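Local atomic coordinates of alpha-L-arabinofuranosidase B (Aspergillus kawachii, PDB entry 6SXT), a protein that hydrolyses terminal non-reducing alpha-L-arabinofuranosyl residues from arabinoxylan, arabinan, arabinogalactan and related oligosaccharides, and carries an arabinose-binding domain behind its catalytic domain. Residues R23-S28 / Y76-N81; G211-Y216 / P260-Y265; T375-L380 / S387-D392. One frame throughout, in Å; residues are numbered along the deposited sequence.

Contact 1: R23-S28 / Y76-N81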
loop_
_atom_site.group_PDB
_atom_site.type_symbol
_atom_site.label_atom_id
_atom_site.label_comp_id
_atom_site.label_asym_id
_atom_site.label_seq_id
_atom_site.Cartn_x
_atom_site.Cartn_y
_atom_site.Cartn_z
ATOM N N ARG A 23 1.166 -13.980 6.383
ATOM C CA ARG A 23 1.390 -15.404 6.724
ATOM C C ARG A 23 2.850 -15.751 6.880
ATOM O O ARG A 23 3.756 -15.075 6.357
ATOM C CB ARG A 23 0.744 -16.307 5.683
ATOM C CG ARG A 23 1.349 -16.205 4.289
ATOM C CD ARG A 23 0.786 -17.314 3.424
ATOM N NE ARG A 23 1.329 -17.318 2.078
ATOM C CZ ARG A 23 1.589 -18.434 1.395
ATOM N NH1 ARG A 23 1.375 -19.636 1.913
ATOM N NH2 ARG A 23 2.095 -18.319 0.183
ATOM N N ALA A 24 3.081 -16.836 7.603
ATOM C CA ALA A 24 4.386 -17.492 7.608
ATOM C C ALA A 24 4.724 -18.026 6.224
ATOM O O ALA A 24 3.811 -18.562 5.525
ATOM C CB ALA A 24 4.334 -18.648 8.616
ATOM N N LEU A 25 5.993 -17.937 5.848
ATOM C CA LEU A 25 6.446 -18.422 4.529
ATOM C C LEU A 25 7.282 -19.685 4.657
ATOM O O LEU A 25 7.779 -20.191 3.637
ATOM C CB LEU A 25 7.193 -17.279 3.837
ATOM C CG LEU A 25 6.314 -16.065 3.563
ATOM C CD1 LEU A 25 7.151 -14.934 3.015
ATOM C CD2 LEU A 25 5.170 -16.388 2.637
ATOM N N TYR A 26 7.510 -20.130 5.883
ATOM C CA TYR A 26 8.108 -21.462 6.204
ATOM C C TYR A 26 7.091 -22.222 7.025
ATOM O O TYR A 26 6.505 -21.654 7.938
ATOM C CB TYR A 26 9.380 -21.303 7.037
ATOM C CG TYR A 26 10.545 -20.587 6.407
ATOM C CD1 TYR A 26 10.618 -19.211 6.383
ATOM C CD2 TYR A 26 11.627 -21.307 5.931
ATOM C CE1 TYR A 26 11.703 -18.559 5.862
ATOM C CE2 TYR A 26 12.724 -20.659 5.387
ATOM C CZ TYR A 26 12.766 -19.281 5.357
ATOM O OH TYR A 26 13.859 -18.633 4.853
ATOM N N SER A 27 6.988 -23.524 6.802
ATOM C CA SER A 27 6.030 -24.371 7.547
ATOM C C SER A 27 6.357 -24.376 9.041
ATOM O O SER A 27 5.419 -24.549 9.821
ATOM C CB SER A 27 5.968 -25.754 6.926
ATOM O OG SER A 27 7.204 -26.329 7.116
ATOM N N SER A 28 7.571 -24.131 9.468
ATOM C CA SER A 28 7.870 -24.226 10.910
ATOM C C SER A 28 7.961 -22.834 11.531
ATOM O O SER A 28 8.327 -22.723 12.734
ATOM C CB SER A 28 9.126 -24.979 11.101
ATOM O OG SER A 28 10.177 -24.290 10.467
ATOM N N TYR A 76 9.249 -8.188 9.512
ATOM C CA TYR A 76 10.413 -9.001 9.918
ATOM C C TYR A 76 10.826 -9.962 8.811
ATOM O O TYR A 76 9.994 -10.437 8.004
ATOM C CB TYR A 76 10.098 -9.763 11.218
ATOM C CG TYR A 76 9.954 -8.881 12.431
ATOM C CD1 TYR A 76 11.041 -8.192 12.937
ATOM C CD2 TYR A 76 8.726 -8.700 13.050
ATOM C CE1 TYR A 76 10.894 -7.381 14.052
ATOM C CE2 TYR A 76 8.573 -7.857 14.148
ATOM C CZ TYR A 76 9.674 -7.209 14.660
ATOM O OH TYR A 76 9.561 -6.401 15.784
ATOM N N ASP A 77 12.116 -10.236 8.729
ATOM C CA ASP A 77 12.672 -11.278 7.851
ATOM C C ASP A 77 12.486 -12.618 8.546
ATOM O O ASP A 77 13.135 -12.859 9.592
ATOM C CB ASP A 77 14.132 -10.942 7.585
ATOM C CG ASP A 77 14.864 -12.075 6.907
ATOM O OD1 ASP A 77 14.199 -12.942 6.280
ATOM O OD2 ASP A 77 16.095 -12.070 7.016
ATOM N N GLN A 78 11.685 -13.514 7.987
ATOM C CA GLN A 78 11.400 -14.830 8.586
ATOM C C GLN A 78 12.580 -15.800 8.403
ATOM O O GLN A 78 12.555 -16.883 9.006
ATOM C CB GLN A 78 10.130 -15.439 7.996
ATOM C CG GLN A 78 8.943 -14.536 8.137
ATOM C CD GLN A 78 7.720 -15.120 7.483
ATOM O OE1 GLN A 78 7.658 -16.330 7.292
ATOM N NE2 GLN A 78 6.767 -14.238 7.073
ATOM N N SER A 79 13.567 -15.473 7.571
ATOM C CA SER A 79 14.626 -16.433 7.134
ATOM C C SER A 79 15.679 -16.585 8.225
ATOM O O SER A 79 16.468 -17.553 8.112
ATOM C CB SER A 79 15.258 -15.994 5.842
ATOM O OG SER A 79 16.142 -14.915 6.062
ATOM N N GLY A 80 15.735 -15.658 9.170
ATOM C CA GLY A 80 16.801 -15.709 10.184
ATOM C C GLY A 80 18.025 -14.931 9.785
ATOM O O GLY A 80 18.942 -14.868 10.600
ATOM N N ASN A 81 18.057 -14.295 8.621
ATOM C CA ASN A 81 19.209 -13.480 8.198
ATOM C C ASN A 81 19.200 -12.079 8.828
ATOM O O ASN A 81 20.145 -11.354 8.599
ATOM C CB ASN A 81 19.332 -13.403 6.685
ATOM C CG ASN A 81 19.772 -14.710 6.046
ATOM O OD1 ASN A 81 18.989 -15.459 5.436
ATOM N ND2 ASN A 81 20.958 -15.132 6.402
#
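Two loops of the catalytic domain, one following strand 15-20 and one following strand 70-75, meet where the side-chain amide of Gln78 bonds to the backbone on both sides of Ala24. Gln78 OE1 accepts from Leu25 N at 2.7 Å, through a lone pair in the plane of its carbonyl. Gln78 NE2 donates to Arg23 O at 3.2 Å, and this acceptor lies close to the amide plane. The two bonds together fix the rotation of the amide, which the extended chain (CD anti to CA, chi2 177°) carries across to the other loop. Leu25 crosses Gln78 at about a right angle, its CB 3.6 Å from OE1. Gln78 itself sits in a type I beta turn from Asp77 to Gly80, braced by an Asx turn in which Asp77 OD1 takes Ser79 N at 2.9 Å from above the carboxylate plane. The same oxygen accepts from Ser79 OG on its syn side, and Ser79 OG accepts from Asn81 N in an ST turn. Tyr26 slides past Gln78 in the opposite direction, bringing its OH to a close 3.1 Å from Ser79 CB. Arg23 pairs with Glu292 of strand 288-296 in a salt bridge.

Contact 2: G211-Y216 / P260-Y265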
loop_
_atom_site.group_PDB
_atom_site.type_symbol
_atom_site.label_atom_id
_atom_site.label_comp_id
_atom_site.label_asym_id
_atom_site.label_seq_id
_atom_site.Cartn_x
_atom_site.Cartn_y
_atom_site.Cartn_z
ATOM N N GLY A 211 11.468 -6.138 -20.825
ATOM C CA GLY A 211 12.125 -7.217 -21.575
ATOM C C GLY A 211 13.502 -6.762 -22.039
ATOM O O GLY A 211 14.002 -5.785 -21.501
ATOM N N ALA A 212 14.039 -7.425 -23.061
ATOM C CA ALA A 212 15.411 -7.170 -23.559
ATOM C C ALA A 212 15.589 -5.728 -24.035
ATOM O O ALA A 212 16.730 -5.198 -23.941
ATOM C CB ALA A 212 15.719 -8.161 -24.678
ATOM N N ASP A 213 14.585 -5.094 -24.624
ATOM C CA ASP A 213 14.736 -3.788 -25.275
ATOM C C ASP A 213 14.405 -2.663 -24.302
ATOM O O ASP A 213 13.508 -2.814 -23.440
ATOM C CB ASP A 213 13.914 -3.695 -26.571
ATOM C CG ASP A 213 14.380 -4.657 -27.655
ATOM O OD1 ASP A 213 15.569 -5.001 -27.657
ATOM O OD2 ASP A 213 13.548 -5.111 -28.466
ATOM N N GLU A 214 15.109 -1.534 -24.382
ATOM C CA GLU A 214 14.635 -0.305 -23.727
ATOM C C GLU A 214 13.257 0.041 -24.284
ATOM O O GLU A 214 12.978 -0.326 -25.488
ATOM C CB GLU A 214 15.542 0.924 -23.856
ATOM C CG GLU A 214 16.721 0.907 -22.887
ATOM C CD GLU A 214 17.676 2.079 -23.058
ATOM O OE1 GLU A 214 17.639 2.709 -24.134
ATOM O OE2 GLU A 214 18.429 2.386 -22.130
ATOM N N GLY A 215 12.396 0.613 -23.442
ATOM C CA GLY A 215 11.022 1.010 -23.836
ATOM C C GLY A 215 10.071 -0.175 -24.034
ATOM O O GLY A 215 9.957 -1.027 -23.160
ATOM N N TYR A 216 9.365 -0.252 -25.171
ATOM C CA TYR A 216 8.298 -1.255 -25.427
ATOM C C TYR A 216 8.850 -2.656 -25.614
ATOM O O TYR A 216 9.778 -2.885 -26.399
ATOM C CB TYR A 216 7.508 -0.795 -26.663
ATOM C CG TYR A 216 6.371 -1.695 -27.058
ATOM C CD1 TYR A 216 5.266 -1.821 -26.238
ATOM C CD2 TYR A 216 6.415 -2.453 -28.224
ATOM C CE1 TYR A 216 4.192 -2.615 -26.618
ATOM C CE2 TYR A 216 5.357 -3.274 -28.596
ATOM C CZ TYR A 216 4.233 -3.332 -27.804
ATOM O OH TYR A 216 3.240 -4.187 -28.183
ATOM N N PRO A 260 19.664 -6.704 -21.014
ATOM C CA PRO A 260 19.438 -5.697 -22.035
ATOM C C PRO A 260 20.823 -5.271 -22.558
ATOM O O PRO A 260 21.701 -5.071 -21.738
ATOM C CB PRO A 260 18.743 -4.552 -21.338
ATOM C CG PRO A 260 18.049 -5.206 -20.125
ATOM C CD PRO A 260 19.005 -6.283 -19.739
ATOM N N ASP A 261 20.968 -5.193 -23.877
ATOM C CA ASP A 261 22.287 -4.925 -24.518
ATOM C C ASP A 261 22.478 -3.393 -24.478
ATOM O O ASP A 261 22.472 -2.722 -25.532
ATOM C CB ASP A 261 22.350 -5.601 -25.902
ATOM C CG ASP A 261 22.423 -7.151 -25.960
ATOM O OD1 ASP A 261 23.094 -7.787 -25.135
ATOM O OD2 ASP A 261 21.803 -7.750 -26.868
ATOM N N TYR A 262 22.592 -2.793 -23.290
ATOM C CA TYR A 262 22.864 -1.349 -23.048
ATOM C C TYR A 262 23.953 -1.262 -21.973
ATOM O O TYR A 262 24.076 -2.186 -21.166
ATOM C CB TYR A 262 21.647 -0.557 -22.594
ATOM C CG TYR A 262 20.473 -0.664 -23.532
ATOM C CD1 TYR A 262 19.587 -1.718 -23.411
ATOM C CD2 TYR A 262 20.267 0.243 -24.564
ATOM C CE1 TYR A 262 18.552 -1.900 -24.300
ATOM C CE2 TYR A 262 19.234 0.077 -25.469
ATOM C CZ TYR A 262 18.363 -0.994 -25.321
ATOM O OH TYR A 262 17.320 -1.195 -26.164
ATOM N N SER A 263 24.834 -0.250 -22.046
ATOM C CA SER A 263 26.013 -0.131 -21.159
ATOM C C SER A 263 25.577 -0.195 -19.699
ATOM O O SER A 263 24.714 0.613 -19.316
ATOM C CB SER A 263 26.781 1.177 -21.374
ATOM O OG SER A 263 27.552 1.134 -22.562
ATOM N N GLY A 264 26.203 -1.077 -18.943
ATOM C CA GLY A 264 26.126 -1.079 -17.475
ATOM C C GLY A 264 25.190 -2.148 -16.955
ATOM O O GLY A 264 25.181 -2.335 -15.752
ATOM N N TYR A 265 24.550 -2.961 -17.807
ATOM C CA TYR A 265 23.647 -4.041 -17.309
ATOM C C TYR A 265 24.247 -5.426 -17.395
ATOM O O TYR A 265 23.595 -6.419 -17.016
ATOM C CB TYR A 265 22.306 -3.933 -18.035
ATOM C CG TYR A 265 21.637 -2.621 -17.786
ATOM C CD1 TYR A 265 21.139 -2.295 -16.529
ATOM C CD2 TYR A 265 21.555 -1.628 -18.739
ATOM C CE1 TYR A 265 20.545 -1.080 -16.270
ATOM C CE2 TYR A 265 20.992 -0.401 -18.502
ATOM C CZ TYR A 265 20.464 -0.107 -17.260
ATOM O OH TYR A 265 19.906 1.091 -17.066
HETATM O O HOH W 1 18.757 -5.467 -25.720
#
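Glu214 meets Tyr262 twice, with its backbone at the phenol oxygen and with its side chain over one ring face. The direct hydrogen bond across the contact is that of Glu214 N to Tyr262 OH, 2.9 Å long and nearly straight, with the tyrosine oxygen as acceptor. A second polar link runs through a water, which donates to Ala212 O at 2.7 Å and accepts from Asp261 N. Asp261 is the centre of an inverse gamma turn, closed by a weak bond from Tyr262 N to Pro260 O.

The stacking contact is a CH-pi interaction: Glu214 CG stands 3.5 Å from the centroid of the Tyr262 ring, almost on the ring normal. Chi1 of -80° sets CG beside the backbone N and over the ring; beyond CG the chain is extended (chi2 177°) and the carboxylate lies over the same face, only 14° from parallel to the ring, with Glu214 OE1 3.4 Å from Tyr262 CE2. A carboxylate over a pi face would probably be unfavourable by itself, but Glu214 OE2 accepts a hydrogen bond from Asn207 ND2, which may offset the cost.

Besides the water, Ala212 O meets carbon atoms: Pro260 CA approaches it at 3.3 Å as a CA-H...O contact, Pro260 CB lies 3.4 Å away, and the oxygen sits at the edge of the Tyr262 ring, near its plane.

Asn207, a substrate-binding residue just before strand 208-209, bonds to both Glu214 and Tyr265, and Tyr265 OH also reaches the carbonyl of the nucleophile Glu205, consistent with Glu214 and Tyr265 acting as second-shell residues that help to position Asn207. The loops leave strands 208-209 and 250-257, and both Glu214 and Pro260 rest on Phe209 of strand 208-209, which also meets Tyr265 edge-to-face.

Contact 3: T375-L380 / S387-D392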
loop_
_atom_site.group_PDB
_atom_site.type_symbol
_atom_site.label_atom_id
_atom_site.label_comp_id
_atom_site.label_asym_id
_atom_site.label_seq_id
_atom_site.Cartn_x
_atom_site.Cartn_y
_atom_site.Cartn_z
ATOM N N THR A 375 -24.924 13.619 -0.493
ATOM C CA THR A 375 -25.424 12.402 -1.133
ATOM C C THR A 375 -24.272 11.382 -1.112
ATOM O O THR A 375 -23.217 11.649 -1.663
ATOM C CB THR A 375 -25.909 12.645 -2.548
ATOM O OG1 THR A 375 -26.853 13.747 -2.508
ATOM C CG2 THR A 375 -26.543 11.387 -3.105
ATOM N N VAL A 376 -24.548 10.250 -0.513
ATOM C CA VAL A 376 -23.508 9.181 -0.423
ATOM C C VAL A 376 -23.631 8.340 -1.674
ATOM O O VAL A 376 -24.754 7.931 -2.061
ATOM C CB VAL A 376 -23.674 8.361 0.868
ATOM C CG1 VAL A 376 -22.464 7.419 1.014
ATOM C CG2 VAL A 376 -23.747 9.248 2.080
ATOM N N VAL A 377 -22.531 8.116 -2.367
ATOM C CA VAL A 377 -22.557 7.289 -3.574
ATOM C C VAL A 377 -21.473 6.209 -3.457
ATOM O O VAL A 377 -20.505 6.369 -2.697
ATOM C CB VAL A 377 -22.383 8.113 -4.835
ATOM C CG1 VAL A 377 -23.373 9.296 -4.880
ATOM C CG2 VAL A 377 -21.014 8.608 -5.037
ATOM N N THR A 378 -21.628 5.197 -4.262
ATOM C CA THR A 378 -20.595 4.143 -4.372
ATOM C C THR A 378 -19.245 4.813 -4.579
ATOM O O THR A 378 -19.052 5.704 -5.441
ATOM C CB THR A 378 -20.932 3.157 -5.485
ATOM O OG1 THR A 378 -22.240 2.699 -5.192
ATOM C CG2 THR A 378 -19.939 2.009 -5.524
ATOM N N GLY A 379 -18.235 4.320 -3.832
ATOM C CA GLY A 379 -16.896 4.901 -3.911
ATOM C C GLY A 379 -16.377 4.929 -5.323
ATOM O O GLY A 379 -16.405 3.894 -6.057
ATOM N N LEU A 380 -15.843 6.062 -5.698
ATOM C CA LEU A 380 -15.406 6.273 -7.086
ATOM C C LEU A 380 -14.216 5.369 -7.410
ATOM O O LEU A 380 -14.070 5.048 -8.606
ATOM C CB LEU A 380 -15.090 7.743 -7.300
ATOM C CG LEU A 380 -16.320 8.673 -7.270
ATOM C CD1 LEU A 380 -15.884 10.079 -7.307
ATOM C CD2 LEU A 380 -17.226 8.381 -8.467
ATOM N N SER A 387 -18.191 7.784 -1.719
ATOM C CA SER A 387 -17.824 9.161 -2.073
ATOM C C SER A 387 -19.008 10.069 -1.682
ATOM O O SER A 387 -20.144 9.560 -1.644
ATOM C CB SER A 387 -17.468 9.265 -3.531
ATOM O OG SER A 387 -16.329 8.433 -3.875
ATOM N N PHE A 388 -18.707 11.307 -1.318
ATOM C CA PHE A 388 -19.687 12.238 -0.719
ATOM C C PHE A 388 -19.910 13.399 -1.683
ATOM O O PHE A 388 -18.992 14.146 -1.958
ATOM C CB PHE A 388 -19.184 12.697 0.638
ATOM C CG PHE A 388 -19.116 11.545 1.610
ATOM C CD1 PHE A 388 -20.204 11.224 2.385
ATOM C CD2 PHE A 388 -18.012 10.720 1.649
ATOM C CE1 PHE A 388 -20.193 10.122 3.223
ATOM C CE2 PHE A 388 -17.996 9.624 2.505
ATOM C CZ PHE A 388 -19.076 9.335 3.284
ATOM N N GLU A 389 -21.080 13.397 -2.297
ATOM C CA GLU A 389 -21.457 14.370 -3.352
ATOM C C GLU A 389 -22.242 15.516 -2.698
ATOM O O GLU A 389 -23.122 15.283 -1.901
ATOM C CB GLU A 389 -22.331 13.675 -4.389
ATOM C CG GLU A 389 -22.650 14.579 -5.572
ATOM C CD GLU A 389 -23.604 13.929 -6.526
ATOM O OE1 GLU A 389 -24.148 12.882 -6.158
ATOM O OE2 GLU A 389 -23.654 14.352 -7.661
ATOM N N SER A 390 -21.877 16.743 -3.031
ATOM C CA SER A 390 -22.561 17.971 -2.561
ATOM C C SER A 390 -24.023 17.972 -3.029
ATOM O O SER A 390 -24.319 17.614 -4.187
ATOM C CB SER A 390 -21.826 19.175 -3.038
ATOM O OG SER A 390 -22.590 20.361 -2.739
ATOM N N VAL A 391 -24.916 18.340 -2.110
ATOM C CA VAL A 391 -26.346 18.514 -2.453
ATOM C C VAL A 391 -26.509 19.818 -3.280
ATOM O O VAL A 391 -27.210 19.764 -4.272
ATOM C CB VAL A 391 -27.219 18.476 -1.199
ATOM C CG1 VAL A 391 -28.597 19.136 -1.419
ATOM C CG2 VAL A 391 -27.375 17.025 -0.773
ATOM N N ASP A 392 -25.857 20.889 -2.889
ATOM C CA ASP A 392 -26.034 22.196 -3.609
ATOM C C ASP A 392 -25.257 22.173 -4.915
ATOM O O ASP A 392 -25.668 22.885 -5.850
ATOM C CB ASP A 392 -25.542 23.368 -2.791
ATOM C CG ASP A 392 -24.101 23.217 -2.347
ATOM O OD1 ASP A 392 -23.905 22.449 -1.350
ATOM O OD2 ASP A 392 -23.223 23.921 -2.906
HETATM O O HOH W 2 -26.055 15.476 -4.503
#
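Ser387 packs tightly between Val377 and Leu380, at the end of the contact nearer the connecting loop. Its OG accepts from Leu380 N at 3.0 Å and also bonds to Ala420 O, while Leu380 CG presses to 3.4 Å from the same oxygen. On the neighbouring backbone, Val377 and Ser387 form a hydrogen-bonded antiparallel pair, Val377 N reaching Ser387 O at 2.9 Å. Next comes the non-hydrogen-bonded pair of Val376 and Phe388, whose side chains run side by side on the buried face, Val376 CG2 lying 3.8 Å from Phe388 CE1. Phe328 meets that ring edge-to-face. Thr375 and Glu389 make the next hydrogen-bonded pair, but here the side chains touch lightly. The extended Glu389 (CG anti to N, chi1 -175°) crosses Val377 at a slant, its OE1 3.9 Å from Val377 CG1, and its OE2 accepts from Gly395 N. On the looser side, a water joins Thr375 OG1 to Ser390 O at 2.8 Å from each, and Val391 CG2 merely approaches Thr375 OG1 at 3.7 Å. Strand 374-378 thus pairs with strand 386-390 as a twisted antiparallel hairpin, the kind of unit from which the beta-trefoil of the arabinose-binding domain is built.

In the fold
From the N terminus, contact 1 comes first, closing the excursion from residue 23 to residue 81 and so tying the loop after strand 15-20 to the loop after strand 70-75. Contact 2 follows within the same catalytic domain, bringing together loops that lie after strands 208-209 and 250-257, with 25 strand residues between its segments. Contact 3 closes the short connection of a hairpin in the arabinose-binding domain. The three are in series, so none nests in or crosses another. Centres of contacts 1 and 2 are about 34 Å apart. Contact 3 lies about 44 Å from contact 1, across the chain's centre, and about 46 Å from contact 2, centre to centre.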